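Local coordinates for uncharacterized protein MG296 homolog (Mycoplasma pneumoniae, PDB 2I15), which is of unknown function but adopts an all-helical fold whose elongated chain packs against another copy of itself in the assembly, at residues Phe106-Ala111 and Val116-Tyr121; Glu39-Thr44 and Tyr48-Tyr53; Asp66-Ser71 and Gln97-Ala102. All coordinates share one frame; numbering follows the deposited sequence.

Interaction 1 (Phe106-Ala111 and Val116-Tyr121)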
ATOM      1  N   PHE A 106     -10.757   8.642   0.053  1.00 22.01           N
ATOM      2  CA  PHE A 106     -11.779   9.257   0.900  1.00 19.48           C
ATOM      3  C   PHE A 106     -11.092  10.190   1.898  1.00 19.13           C
ATOM      4  O   PHE A 106     -11.514  11.326   2.104  1.00 18.79           O
ATOM      5  CB  PHE A 106     -12.510   8.160   1.671  1.00 22.15           C
ATOM      6  CG  PHE A 106     -13.712   8.634   2.440  1.00 23.95           C
ATOM      7  CD1 PHE A 106     -14.969   8.662   1.852  1.00 22.49           C
ATOM      8  CD2 PHE A 106     -13.587   9.035   3.763  1.00 24.76           C
ATOM      9  CE1 PHE A 106     -16.082   9.076   2.572  1.00 24.05           C
ATOM     10  CE2 PHE A 106     -14.700   9.455   4.492  1.00 25.53           C
ATOM     11  CZ  PHE A 106     -15.942   9.473   3.890  1.00 25.23           C
ATOM     12  N   ILE A 107     -10.012   9.700   2.495  1.00 30.46           N
ATOM     13  CA  ILE A 107      -9.262  10.444   3.497  1.00 30.95           C
ATOM     14  C   ILE A 107      -8.584  11.721   2.987  1.00 32.68           C
ATOM     15  O   ILE A 107      -8.500  12.709   3.724  1.00 33.56           O
ATOM     16  CB  ILE A 107      -8.251   9.507   4.146  1.00 26.81           C
ATOM     17  CG1 ILE A 107      -9.027   8.396   4.872  1.00 24.58           C
ATOM     18  CG2 ILE A 107      -7.349  10.273   5.125  1.00 27.43           C
ATOM     19  CD1 ILE A 107      -8.173   7.280   5.355  1.00 27.82           C
ATOM     20  N   SER A 108      -8.104  11.709   1.741  1.00 25.47           N
ATOM     21  CA  SER A 108      -7.452  12.890   1.161  1.00 25.41           C
ATOM     22  C   SER A 108      -8.491  13.977   0.930  1.00 25.72           C
ATOM     23  O   SER A 108      -8.244  15.148   1.206  1.00 25.05           O
ATOM     24  CB  SER A 108      -6.780  12.555  -0.174  1.00 35.65           C
ATOM     25  OG  SER A 108      -5.672  11.697   0.007  1.00 34.93           O
ATOM     26  N   ALA A 109      -9.654  13.583   0.411  1.00 39.00           N
ATOM     27  CA  ALA A 109     -10.748  14.520   0.156  1.00 38.77           C
ATOM     28  C   ALA A 109     -11.099  15.225   1.464  1.00 39.27           C
ATOM     29  O   ALA A 109     -11.247  16.451   1.519  1.00 41.77           O
ATOM     30  CB  ALA A 109     -11.956  13.781  -0.361  1.00 16.78           C
ATOM     31  N   LEU A 110     -11.248  14.429   2.514  1.00 28.53           N
ATOM     32  CA  LEU A 110     -11.556  14.949   3.839  1.00 28.33           C
ATOM     33  C   LEU A 110     -10.587  16.096   4.127  1.00 29.13           C
ATOM     34  O   LEU A 110     -10.985  17.194   4.525  1.00 27.97           O
ATOM     35  CB  LEU A 110     -11.365  13.845   4.885  1.00 18.03           C
ATOM     36  CG  LEU A 110     -12.388  12.716   4.981  1.00 16.77           C
ATOM     37  CD1 LEU A 110     -11.927  11.709   6.011  1.00 16.62           C
ATOM     38  CD2 LEU A 110     -13.750  13.284   5.364  1.00 16.71           C
ATOM     39  N   ALA A 111      -9.304  15.809   3.920  1.00 34.53           N
ATOM     40  CA  ALA A 111      -8.237  16.771   4.139  1.00 34.24           C
ATOM     41  C   ALA A 111      -8.400  17.983   3.245  1.00 35.17           C
ATOM     42  O   ALA A 111      -8.286  19.116   3.711  1.00 36.14           O
ATOM     43  CB  ALA A 111      -6.885  16.114   3.894  1.00 19.97           C
ATOM     44  N   VAL A 116      -6.836  21.067   5.326  1.00 42.43           N
ATOM     45  CA  VAL A 116      -5.702  20.503   6.031  1.00 42.18           C
ATOM     46  C   VAL A 116      -4.675  19.986   5.049  1.00 42.52           C
ATOM     47  O   VAL A 116      -5.004  19.630   3.920  1.00 43.57           O
ATOM     48  CB  VAL A 116      -6.154  19.357   6.963  1.00 35.15           C
ATOM     49  CG1 VAL A 116      -4.974  18.526   7.433  1.00 33.53           C
ATOM     50  CG2 VAL A 116      -6.874  19.942   8.155  1.00 35.77           C
ATOM     51  N   ASP A 117      -3.422  19.965   5.470  1.00 32.88           N
ATOM     52  CA  ASP A 117      -2.381  19.468   4.594  1.00 34.35           C
ATOM     53  C   ASP A 117      -2.593  17.984   4.347  1.00 32.25           C
ATOM     54  O   ASP A 117      -2.434  17.173   5.266  1.00 32.20           O
ATOM     55  CB  ASP A 117      -1.005  19.676   5.223  1.00106.56           C
ATOM     56  CG  ASP A 117      -0.053  20.411   4.306  1.00110.73           C
ATOM     57  OD1 ASP A 117       0.330  19.853   3.247  1.00113.88           O
ATOM     58  OD2 ASP A 117       0.316  21.557   4.641  1.00113.42           O
ATOM     59  N   VAL A 118      -2.976  17.611   3.131  1.00 45.21           N
ATOM     60  CA  VAL A 118      -3.106  16.191   2.853  1.00 44.44           C
ATOM     61  C   VAL A 118      -1.687  15.764   3.222  1.00 45.87           C
ATOM     62  O   VAL A 118      -0.781  16.599   3.260  1.00 48.43           O
ATOM     63  CB  VAL A 118      -3.361  15.920   1.358  1.00 28.18           C
ATOM     64  CG1 VAL A 118      -3.425  14.446   1.118  1.00 28.18           C
ATOM     65  CG2 VAL A 118      -4.665  16.566   0.921  1.00 28.74           C
ATOM     66  N   GLY A 119      -1.457  14.499   3.506  1.00 31.49           N
ATOM     67  CA  GLY A 119      -0.103  14.159   3.890  1.00 30.24           C
ATOM     68  C   GLY A 119      -0.001  14.233   5.403  1.00 29.03           C
ATOM     69  O   GLY A 119       0.240  13.215   6.058  1.00 28.05           O
ATOM     70  N   ARG A 120      -0.180  15.416   5.984  1.00 25.03           N
ATOM     71  CA  ARG A 120      -0.110  15.493   7.446  1.00 27.97           C
ATOM     72  C   ARG A 120      -1.356  14.809   8.023  1.00 26.15           C
ATOM     73  O   ARG A 120      -1.293  14.078   9.028  1.00 23.70           O
ATOM     74  CB  ARG A 120      -0.045  16.936   7.944  1.00 89.08           C
ATOM     75  CG  ARG A 120       0.144  17.002   9.457  1.00 97.07           C
ATOM     76  CD  ARG A 120      -0.048  18.410  10.005  1.00102.16           C
ATOM     77  NE  ARG A 120       1.179  18.922  10.605  1.00108.02           N
ATOM     78  CZ  ARG A 120       2.312  19.116   9.937  1.00110.88           C
ATOM     79  NH1 ARG A 120       2.371  18.843   8.639  1.00111.71           N
ATOM     80  NH2 ARG A 120       3.383  19.583  10.567  1.00111.86           N
ATOM     81  N   TYR A 121      -2.486  15.030   7.355  1.00 41.49           N
ATOM     82  CA  TYR A 121      -3.749  14.438   7.772  1.00 40.69           C
ATOM     83  C   TYR A 121      -3.517  12.926   7.832  1.00 39.71           C
ATOM     84  O   TYR A 121      -3.719  12.280   8.873  1.00 39.80           O
ATOM     85  CB  TYR A 121      -4.838  14.773   6.744  1.00 33.19           C
ATOM     86  CG  TYR A 121      -6.248  14.491   7.211  1.00 31.97           C
ATOM     87  CD1 TYR A 121      -6.807  15.210   8.259  1.00 30.90           C
ATOM     88  CD2 TYR A 121      -7.021  13.503   6.606  1.00 29.77           C
ATOM     89  CE1 TYR A 121      -8.098  14.965   8.689  1.00 30.30           C
ATOM     90  CE2 TYR A 121      -8.322  13.248   7.031  1.00 29.83           C
ATOM     91  CZ  TYR A 121      -8.847  13.983   8.080  1.00 31.06           C
ATOM     92  OH  TYR A 121     -10.119  13.722   8.533  1.00 32.20           O
TER

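Interaction 2 (Glu39-Thr44 and Tyr48-Tyr53)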
ATOM      1  N   GLU A  39     -24.453   1.031 -14.414  1.00 27.89           N
ATOM      2  CA  GLU A  39     -24.110  -0.260 -13.856  1.00 29.73           C
ATOM      3  C   GLU A  39     -23.068  -0.069 -12.761  1.00 30.05           C
ATOM      4  O   GLU A  39     -23.026  -0.820 -11.788  1.00 32.93           O
ATOM      5  CB  GLU A  39     -23.572  -1.164 -14.969  1.00 35.61           C
ATOM      6  CG  GLU A  39     -22.789  -2.385 -14.512  1.00 41.62           C
ATOM      7  CD  GLU A  39     -22.042  -3.063 -15.664  1.00 45.34           C
ATOM      8  OE1 GLU A  39     -21.332  -2.356 -16.424  1.00 46.25           O
ATOM      9  OE2 GLU A  39     -22.167  -4.300 -15.805  1.00 45.86           O
ATOM     10  N   ARG A  40     -22.238   0.953 -12.921  1.00 25.86           N
ATOM     11  CA  ARG A  40     -21.180   1.246 -11.966  1.00 26.68           C
ATOM     12  C   ARG A  40     -21.716   1.899 -10.697  1.00 27.92           C
ATOM     13  O   ARG A  40     -21.256   1.614  -9.596  1.00 26.75           O
ATOM     14  CB  ARG A  40     -20.149   2.173 -12.607  1.00 24.41           C
ATOM     15  CG  ARG A  40     -18.915   2.334 -11.772  1.00 25.27           C
ATOM     16  CD  ARG A  40     -17.937   3.337 -12.347  1.00 25.32           C
ATOM     17  NE  ARG A  40     -16.785   3.472 -11.464  1.00 29.27           N
ATOM     18  CZ  ARG A  40     -15.845   4.400 -11.593  1.00 30.55           C
ATOM     19  NH1 ARG A  40     -15.909   5.283 -12.582  1.00 29.53           N
ATOM     20  NH2 ARG A  40     -14.847   4.453 -10.719  1.00 29.11           N
ATOM     21  N   GLU A  41     -22.697   2.772 -10.873  1.00 29.39           N
ATOM     22  CA  GLU A  41     -23.310   3.494  -9.775  1.00 31.03           C
ATOM     23  C   GLU A  41     -24.157   2.597  -8.884  1.00 32.25           C
ATOM     24  O   GLU A  41     -24.245   2.808  -7.664  1.00 31.37           O
ATOM     25  CB  GLU A  41     -24.200   4.598 -10.336  1.00 37.70           C
ATOM     26  CG  GLU A  41     -24.816   5.488  -9.274  1.00 40.36           C
ATOM     27  CD  GLU A  41     -23.787   6.388  -8.620  1.00 42.17           C
ATOM     28  OE1 GLU A  41     -22.575   6.278  -8.958  1.00 39.98           O
ATOM     29  OE2 GLU A  41     -24.198   7.210  -7.769  1.00 43.72           O
ATOM     30  N   GLN A  42     -24.775   1.597  -9.509  1.00 28.91           N
ATOM     31  CA  GLN A  42     -25.677   0.678  -8.828  1.00 30.43           C
ATOM     32  C   GLN A  42     -25.131  -0.680  -8.353  1.00 33.49           C
ATOM     33  O   GLN A  42     -25.915  -1.593  -8.090  1.00 33.83           O
ATOM     34  CB  GLN A  42     -26.901   0.456  -9.726  1.00 27.86           C
ATOM     35  CG  GLN A  42     -27.492   1.752 -10.252  1.00 26.38           C
ATOM     36  CD  GLN A  42     -28.657   1.545 -11.197  1.00 26.46           C
ATOM     37  OE1 GLN A  42     -29.535   2.395 -11.294  1.00 28.07           O
ATOM     38  NE2 GLN A  42     -28.660   0.429 -11.914  1.00 29.13           N
ATOM     39  N   SER A  43     -23.811  -0.822  -8.231  1.00 65.11           N
ATOM     40  CA  SER A  43     -23.234  -2.085  -7.771  1.00 67.72           C
ATOM     41  C   SER A  43     -23.358  -2.284  -6.257  1.00 70.25           C
ATOM     42  O   SER A  43     -23.451  -3.419  -5.777  1.00 70.79           O
ATOM     43  CB  SER A  43     -21.764  -2.191  -8.181  1.00 36.62           C
ATOM     44  OG  SER A  43     -21.308  -1.016  -8.831  1.00 35.08           O
ATOM     45  N   THR A  44     -23.358  -1.171  -5.525  1.00 95.79           N
ATOM     46  CA  THR A  44     -23.478  -1.140  -4.065  1.00 98.89           C
ATOM     47  C   THR A  44     -22.544  -2.007  -3.228  1.00101.18           C
ATOM     48  O   THR A  44     -22.954  -3.027  -2.675  1.00102.23           O
ATOM     49  CB  THR A  44     -24.922  -1.441  -3.620  1.00 86.28           C
ATOM     50  OG1 THR A  44     -25.393  -2.622  -4.277  1.00 87.17           O
ATOM     51  CG2 THR A  44     -25.831  -0.272  -3.946  1.00 88.10           C
ATOM     52  N   TYR A  48     -16.472   3.673  -2.127  1.00 39.59           N
ATOM     53  CA  TYR A  48     -15.321   4.586  -2.014  1.00 37.86           C
ATOM     54  C   TYR A  48     -14.386   4.796  -3.214  1.00 36.95           C
ATOM     55  O   TYR A  48     -13.442   5.574  -3.127  1.00 35.52           O
ATOM     56  CB  TYR A  48     -14.479   4.207  -0.788  1.00 35.87           C
ATOM     57  CG  TYR A  48     -15.307   4.026   0.461  1.00 34.56           C
ATOM     58  CD1 TYR A  48     -15.575   2.755   0.955  1.00 36.16           C
ATOM     59  CD2 TYR A  48     -15.861   5.123   1.121  1.00 34.99           C
ATOM     60  CE1 TYR A  48     -16.391   2.564   2.074  1.00 36.94           C
ATOM     61  CE2 TYR A  48     -16.680   4.953   2.237  1.00 35.68           C
ATOM     62  CZ  TYR A  48     -16.935   3.671   2.703  1.00 37.56           C
ATOM     63  OH  TYR A  48     -17.781   3.491   3.769  1.00 42.30           O
ATOM     64  N   GLU A  49     -14.642   4.116  -4.323  1.00 29.57           N
ATOM     65  CA  GLU A  49     -13.822   4.275  -5.528  1.00 32.34           C
ATOM     66  C   GLU A  49     -14.793   4.551  -6.652  1.00 33.71           C
ATOM     67  O   GLU A  49     -14.424   4.776  -7.810  1.00 32.02           O
ATOM     68  CB  GLU A  49     -13.090   2.983  -5.849  1.00 44.99           C
ATOM     69  CG  GLU A  49     -12.293   2.488  -4.670  1.00 47.87           C
ATOM     70  CD  GLU A  49     -10.835   2.758  -4.852  1.00 48.50           C
ATOM     71  OE1 GLU A  49     -10.156   1.887  -5.437  1.00 50.54           O
ATOM     72  OE2 GLU A  49     -10.385   3.851  -4.451  1.00 49.52           O
ATOM     73  N   ASP A  50     -16.055   4.490  -6.269  1.00 32.16           N
ATOM     74  CA  ASP A  50     -17.159   4.667  -7.157  1.00 34.46           C
ATOM     75  C   ASP A  50     -17.270   6.069  -7.646  1.00 35.94           C
ATOM     76  O   ASP A  50     -17.455   6.981  -6.823  1.00 34.09           O
ATOM     77  CB  ASP A  50     -18.454   4.295  -6.420  1.00 63.82           C
ATOM     78  CG  ASP A  50     -19.398   3.504  -7.268  1.00 65.31           C
ATOM     79  OD1 ASP A  50     -19.777   3.982  -8.359  1.00 68.60           O
ATOM     80  OD2 ASP A  50     -19.767   2.397  -6.827  1.00 65.85           O
ATOM     81  N   ASP A  51     -17.133   6.272  -8.960  1.00 69.17           N
ATOM     82  CA  ASP A  51     -17.384   7.614  -9.427  1.00 71.82           C
ATOM     83  C   ASP A  51     -18.811   7.418  -8.955  1.00 72.95           C
ATOM     84  O   ASP A  51     -19.566   6.581  -9.470  1.00 75.30           O
ATOM     85  CB  ASP A  51     -17.323   7.758 -10.948  1.00134.71           C
ATOM     86  CG  ASP A  51     -17.580   9.170 -11.390  1.00139.48           C
ATOM     87  OD1 ASP A  51     -17.778   9.394 -12.604  1.00142.14           O
ATOM     88  OD2 ASP A  51     -17.591  10.064 -10.522  1.00139.62           O
ATOM     89  N   ASP A  52     -19.142   8.142  -7.904  1.00 47.52           N
ATOM     90  CA  ASP A  52     -20.433   8.016  -7.260  1.00 44.64           C
ATOM     91  C   ASP A  52     -20.391   9.384  -6.666  1.00 40.96           C
ATOM     92  O   ASP A  52     -19.462  10.127  -6.970  1.00 40.87           O
ATOM     93  CB  ASP A  52     -20.286   6.919  -6.190  1.00200.94           C
ATOM     94  CG  ASP A  52     -21.604   6.344  -5.699  1.00200.94           C
ATOM     95  OD1 ASP A  52     -22.420   7.088  -5.131  1.00200.94           O
ATOM     96  OD2 ASP A  52     -21.813   5.120  -5.861  1.00200.94           O
ATOM     97  N   TYR A  53     -21.326   9.729  -5.797  1.00 43.60           N
ATOM     98  CA  TYR A  53     -21.316  11.087  -5.286  1.00 39.03           C
ATOM     99  C   TYR A  53     -21.833  11.812  -6.519  1.00 37.62           C
ATOM    100  O   TYR A  53     -21.387  12.907  -6.851  1.00 37.22           O
ATOM    101  CB  TYR A  53     -19.887  11.517  -4.932  1.00 36.53           C
ATOM    102  CG  TYR A  53     -19.328  10.822  -3.719  1.00 35.44           C
ATOM    103  CD1 TYR A  53     -19.209   9.440  -3.675  1.00 36.98           C
ATOM    104  CD2 TYR A  53     -18.930  11.549  -2.606  1.00 33.21           C
ATOM    105  CE1 TYR A  53     -18.709   8.809  -2.552  1.00 35.80           C
ATOM    106  CE2 TYR A  53     -18.429  10.925  -1.480  1.00 31.60           C
ATOM    107  CZ  TYR A  53     -18.329   9.562  -1.457  1.00 33.18           C
ATOM    108  OH  TYR A  53     -17.886   8.943  -0.314  1.00 35.65           O
TER

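Interaction 3 (Asp66-Ser71 and Gln97-Ala102)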
ATOM      1  N   ASP A  66     -23.256   3.699   6.057  1.00 30.89           N
ATOM      2  CA  ASP A  66     -23.633   2.315   5.784  1.00 31.57           C
ATOM      3  C   ASP A  66     -22.389   1.481   5.470  1.00 31.33           C
ATOM      4  O   ASP A  66     -22.005   0.588   6.248  1.00 31.59           O
ATOM      5  CB  ASP A  66     -24.604   2.256   4.600  1.00 55.27           C
ATOM      6  CG  ASP A  66     -25.965   1.745   4.994  1.00 58.63           C
ATOM      7  OD1 ASP A  66     -26.046   0.580   5.443  1.00 61.27           O
ATOM      8  OD2 ASP A  66     -26.964   2.494   4.865  1.00 59.85           O
ATOM      9  N   ALA A  67     -21.761   1.810   4.339  1.00 35.21           N
ATOM     10  CA  ALA A  67     -20.562   1.144   3.811  1.00 34.42           C
ATOM     11  C   ALA A  67     -19.339   1.126   4.742  1.00 33.77           C
ATOM     12  O   ALA A  67     -18.453   0.307   4.558  1.00 32.24           O
ATOM     13  CB  ALA A  67     -20.187   1.769   2.464  1.00 16.42           C
ATOM     14  N   PHE A  68     -19.283   2.045   5.710  1.00 29.38           N
ATOM     15  CA  PHE A  68     -18.192   2.090   6.701  1.00 30.47           C
ATOM     16  C   PHE A  68     -18.392   0.934   7.652  1.00 30.69           C
ATOM     17  O   PHE A  68     -17.453   0.211   7.990  1.00 30.27           O
ATOM     18  CB  PHE A  68     -18.233   3.377   7.531  1.00 44.22           C
ATOM     19  CG  PHE A  68     -17.469   4.523   6.940  1.00 46.36           C
ATOM     20  CD1 PHE A  68     -17.801   5.832   7.282  1.00 49.22           C
ATOM     21  CD2 PHE A  68     -16.426   4.306   6.045  1.00 47.08           C
ATOM     22  CE1 PHE A  68     -17.105   6.906   6.734  1.00 52.18           C
ATOM     23  CE2 PHE A  68     -15.729   5.372   5.493  1.00 50.96           C
ATOM     24  CZ  PHE A  68     -16.071   6.677   5.837  1.00 52.95           C
ATOM     25  N   PHE A  69     -19.637   0.778   8.086  1.00 44.76           N
ATOM     26  CA  PHE A  69     -20.000  -0.294   8.991  1.00 45.61           C
ATOM     27  C   PHE A  69     -19.655  -1.602   8.318  1.00 44.81           C
ATOM     28  O   PHE A  69     -19.139  -2.521   8.953  1.00 44.43           O
ATOM     29  CB  PHE A  69     -21.490  -0.237   9.299  1.00 56.14           C
ATOM     30  CG  PHE A  69     -21.862   0.830  10.279  1.00 59.48           C
ATOM     31  CD1 PHE A  69     -23.156   0.897  10.785  1.00 62.36           C
ATOM     32  CD2 PHE A  69     -20.915   1.750  10.725  1.00 60.66           C
ATOM     33  CE1 PHE A  69     -23.505   1.863  11.730  1.00 63.82           C
ATOM     34  CE2 PHE A  69     -21.251   2.724  11.668  1.00 63.43           C
ATOM     35  CZ  PHE A  69     -22.549   2.780  12.174  1.00 63.83           C
ATOM     36  N   ILE A  70     -19.928  -1.679   7.022  1.00 33.56           N
ATOM     37  CA  ILE A  70     -19.622  -2.885   6.284  1.00 33.81           C
ATOM     38  C   ILE A  70     -18.109  -3.056   6.042  1.00 32.44           C
ATOM     39  O   ILE A  70     -17.605  -4.176   6.059  1.00 32.60           O
ATOM     40  CB  ILE A  70     -20.415  -2.912   4.956  1.00 63.96           C
ATOM     41  CG1 ILE A  70     -21.813  -3.475   5.229  1.00 66.74           C
ATOM     42  CG2 ILE A  70     -19.683  -3.745   3.901  1.00 63.12           C
ATOM     43  CD1 ILE A  70     -22.750  -3.436   4.042  1.00 68.50           C
ATOM     44  N   SER A  71     -17.386  -1.960   5.819  1.00 32.97           N
ATOM     45  CA  SER A  71     -15.947  -2.051   5.595  1.00 31.14           C
ATOM     46  C   SER A  71     -15.326  -2.585   6.883  1.00 32.70           C
ATOM     47  O   SER A  71     -14.515  -3.509   6.867  1.00 31.61           O
ATOM     48  CB  SER A  71     -15.352  -0.670   5.284  1.00 24.76           C
ATOM     49  OG  SER A  71     -13.939  -0.707   5.114  1.00 21.69           O
ATOM     50  N   GLN A  97      -5.216  -1.760   8.831  1.00 18.56           N
ATOM     51  CA  GLN A  97      -4.498  -1.405   7.626  1.00 17.40           C
ATOM     52  C   GLN A  97      -5.474  -1.538   6.462  1.00 15.60           C
ATOM     53  O   GLN A  97      -5.550  -0.648   5.621  1.00 13.50           O
ATOM     54  CB  GLN A  97      -3.276  -2.313   7.450  1.00 21.79           C
ATOM     55  CG  GLN A  97      -2.371  -1.882   6.302  1.00 20.92           C
ATOM     56  CD  GLN A  97      -1.710  -0.543   6.558  1.00 20.02           C
ATOM     57  OE1 GLN A  97      -1.460   0.216   5.629  1.00 16.71           O
ATOM     58  NE2 GLN A  97      -1.418  -0.251   7.819  1.00 20.13           N
ATOM     59  N   SER A  98      -6.253  -2.621   6.446  1.00 25.42           N
ATOM     60  CA  SER A  98      -7.229  -2.867   5.378  1.00 26.42           C
ATOM     61  C   SER A  98      -8.360  -1.841   5.326  1.00 26.54           C
ATOM     62  O   SER A  98      -8.815  -1.484   4.244  1.00 27.45           O
ATOM     63  CB  SER A  98      -7.826  -4.257   5.530  1.00 24.69           C
ATOM     64  OG  SER A  98      -6.802  -5.236   5.511  1.00 30.29           O
ATOM     65  N   PHE A  99      -8.819  -1.380   6.488  1.00 14.73           N
ATOM     66  CA  PHE A  99      -9.874  -0.372   6.565  1.00 15.12           C
ATOM     67  C   PHE A  99      -9.340   0.933   5.962  1.00 15.70           C
ATOM     68  O   PHE A  99     -10.042   1.626   5.213  1.00 15.91           O
ATOM     69  CB  PHE A  99     -10.252  -0.107   8.014  1.00 26.16           C
ATOM     70  CG  PHE A  99     -11.437   0.812   8.178  1.00 28.45           C
ATOM     71  CD1 PHE A  99     -12.732   0.320   8.062  1.00 27.76           C
ATOM     72  CD2 PHE A  99     -11.257   2.167   8.477  1.00 28.12           C
ATOM     73  CE1 PHE A  99     -13.837   1.153   8.246  1.00 27.98           C
ATOM     74  CE2 PHE A  99     -12.361   3.011   8.662  1.00 27.63           C
ATOM     75  CZ  PHE A  99     -13.651   2.500   8.545  1.00 26.28           C
ATOM     76  N   TYR A 100      -8.084   1.243   6.264  1.00 21.87           N
ATOM     77  CA  TYR A 100      -7.461   2.456   5.758  1.00 23.35           C
ATOM     78  C   TYR A 100      -7.157   2.376   4.263  1.00 23.39           C
ATOM     79  O   TYR A 100      -7.453   3.308   3.509  1.00 23.03           O
ATOM     80  CB  TYR A 100      -6.144   2.746   6.498  1.00 25.88           C
ATOM     81  CG  TYR A 100      -5.288   3.821   5.824  1.00 27.08           C
ATOM     82  CD1 TYR A 100      -5.534   5.181   6.030  1.00 26.29           C
ATOM     83  CD2 TYR A 100      -4.245   3.466   4.956  1.00 26.69           C
ATOM     84  CE1 TYR A 100      -4.755   6.161   5.397  1.00 27.70           C
ATOM     85  CE2 TYR A 100      -3.466   4.434   4.319  1.00 26.04           C
ATOM     86  CZ  TYR A 100      -3.726   5.771   4.540  1.00 28.47           C
ATOM     87  OH  TYR A 100      -2.937   6.719   3.915  1.00 26.50           O
ATOM     88  N   GLU A 101      -6.543   1.282   3.834  1.00 21.88           N
ATOM     89  CA  GLU A 101      -6.179   1.164   2.434  1.00 22.66           C
ATOM     90  C   GLU A 101      -7.375   1.275   1.492  1.00 22.57           C
ATOM     91  O   GLU A 101      -7.220   1.584   0.305  1.00 21.38           O
ATOM     92  CB  GLU A 101      -5.399  -0.134   2.213  1.00 28.27           C
ATOM     93  CG  GLU A 101      -4.180  -0.254   3.132  1.00 33.01           C
ATOM     94  CD  GLU A 101      -3.192  -1.306   2.686  1.00 34.10           C
ATOM     95  OE1 GLU A 101      -3.636  -2.436   2.391  1.00 36.53           O
ATOM     96  OE2 GLU A 101      -1.976  -1.002   2.643  1.00 34.19           O
ATOM     97  N   ALA A 102      -8.571   1.078   2.037  1.00 26.15           N
ATOM     98  CA  ALA A 102      -9.801   1.179   1.250  1.00 25.01           C
ATOM     99  C   ALA A 102     -10.346   2.613   1.277  1.00 25.41           C
ATOM    100  O   ALA A 102     -11.076   3.018   0.379  1.00 25.81           O
ATOM    101  CB  ALA A 102     -10.858   0.211   1.790  1.00 10.42           C
TER

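Interaction 1 (Phe106-Ala111 and Val116-Tyr121)
The ring of Y121 meets the last turns of helix 92-113 chiefly through A111, whose CB lies 3.7 Å from Y121 CG. One ring face looks onto A111, with A111 CA 4.2 Å above the plane and displaced toward the rim. With chi1 at -167°, CG trans to the backbone N, the phenol is carried toward helix 92-113. Along the CD2, CE2 and OH margin it meets two aliphatic side chains in turn: I107 CG2 sits 3.6 Å from Y121 CD2, and L110 CD1 comes 3.7 Å from Y121 OH, both side chains crossing the ring at a slant. The hydroxyl is hydrogen-bonded to E21 of the second subunit, so a polar partner satisfies it among these carbons. V118 divides its methyls, CG2 resting on the A111 methyl and CG1 beside S108 OG, which is hydrogen-bonded to H122. Where the chain leaves the helix, V116 N donates to A111 O over 2.9 Å, with an N-H...O angle of 162°. With G119 as N-cap of helix 120-128, this is a short helix-loop-helix connection, with Y121 in the first turn of the second helix packed back against the end of the first.

Interaction 2 (Glu39-Thr44 and Tyr48-Tyr53)
R40 lays its guanidinium against the backbone of D51, and this flat packing is the first kind of interaction. D51 N lies 3.4 Å above the guanidinium plane, over its centre, and D51 CB is 3.3 Å from R40 NH1, though the D51-D52 backbone is loosely defined and the packing therefore approximate. The arm gets there by being extended, with CG anti to the backbone N (chi1 -170°) and no kink as far as NE.

Charge attraction is the second kind, and it is loose. D50 OD1 stands 4.3 Å from R40 NE, well out of the guanidinium plane, so the pair feels the opposite charge without a directed N-H. The two side chains run past each other in opposite senses, their planes only 19° apart.

The third kind is crowding of acids. E41 bends at chi2 and brings OE2 to 3.2 Å from D52 OD1, while E41 OE1 lies 3.7 Å from D50 OD1. Such proximity would tend to raise the proton affinity of at least one carboxylate, and D54 and D55 add to the negative field. Y53 N is shared between D52 OD1, at 2.9 Å on its anti lone pair, and D55 OD1. Y53 stacks on F34 of the second subunit. A helix C-terminus with its connecting loop folded back on it results: the acidic chain after helix 27-41 leads on to helix 57-75.

Interaction 3 (Asp66-Ser71 and Gln97-Ala102)
F99 reaches across to S71 and F68 where helices 57-75 and 92-113 pack against each other, a helix-helix interface of this all-alpha fold. The backbones come close, S71 CA and F99 CA being 6.4 Å apart, a separation consistent with the small serine side chain at that point.

F99 gives the larger share of the contact. A chi1 of -174° stretches the ring away from the backbone N and out toward the neighbouring helix. Beyond the segment it also touches S72 of helix 57-75, and L14 of the second subunit packs on it, making F99 a junction of helix and subunit packing.

S71 points at the other helix and meets the ring at CD1 and CE1. S71 OG is 3.3 Å from F99 CD1, and S71 CB is 3.8 Å from F99 CE1. The oxygen approaches obliquely.

F68 contributes both backbone and ring. F68 O lies in the plane of F99, at its edge, 3.7 Å from F99 CE1, where the slightly positive hydrogen rim suits a carbonyl oxygen. F68 also meets the rings of Y48 and F106 and is packed by V18 of the second subunit. The F68 and F99 side chains cross at about a right angle, and the two rings approach most nearly at F68 CD2 and F99 CZ, 4.1 Å apart.

Overall arrangement
Helix 92-113 is shared by interactions 1 and 3, whose centres lie about 17 Å apart. Both are buried: interaction 3 joins it to helix 57-75 by aromatic packing, whereas interaction 1 adds a backbone hydrogen bond at the turn into helix 120-128. Interaction 2 is only partly buried and runs instead on charge, arginine and carboxylates gathering where helix 27-41 gives way to a loop. Aromatic side chains knit the three together: F106 of helix 92-113 meets F68 edge-to-face and packs on Y48 and Y53, which belong to the loop of interaction 2. Each contact also touches the second subunit, so all three border the subunit interface, interaction 2 partly through polar groups.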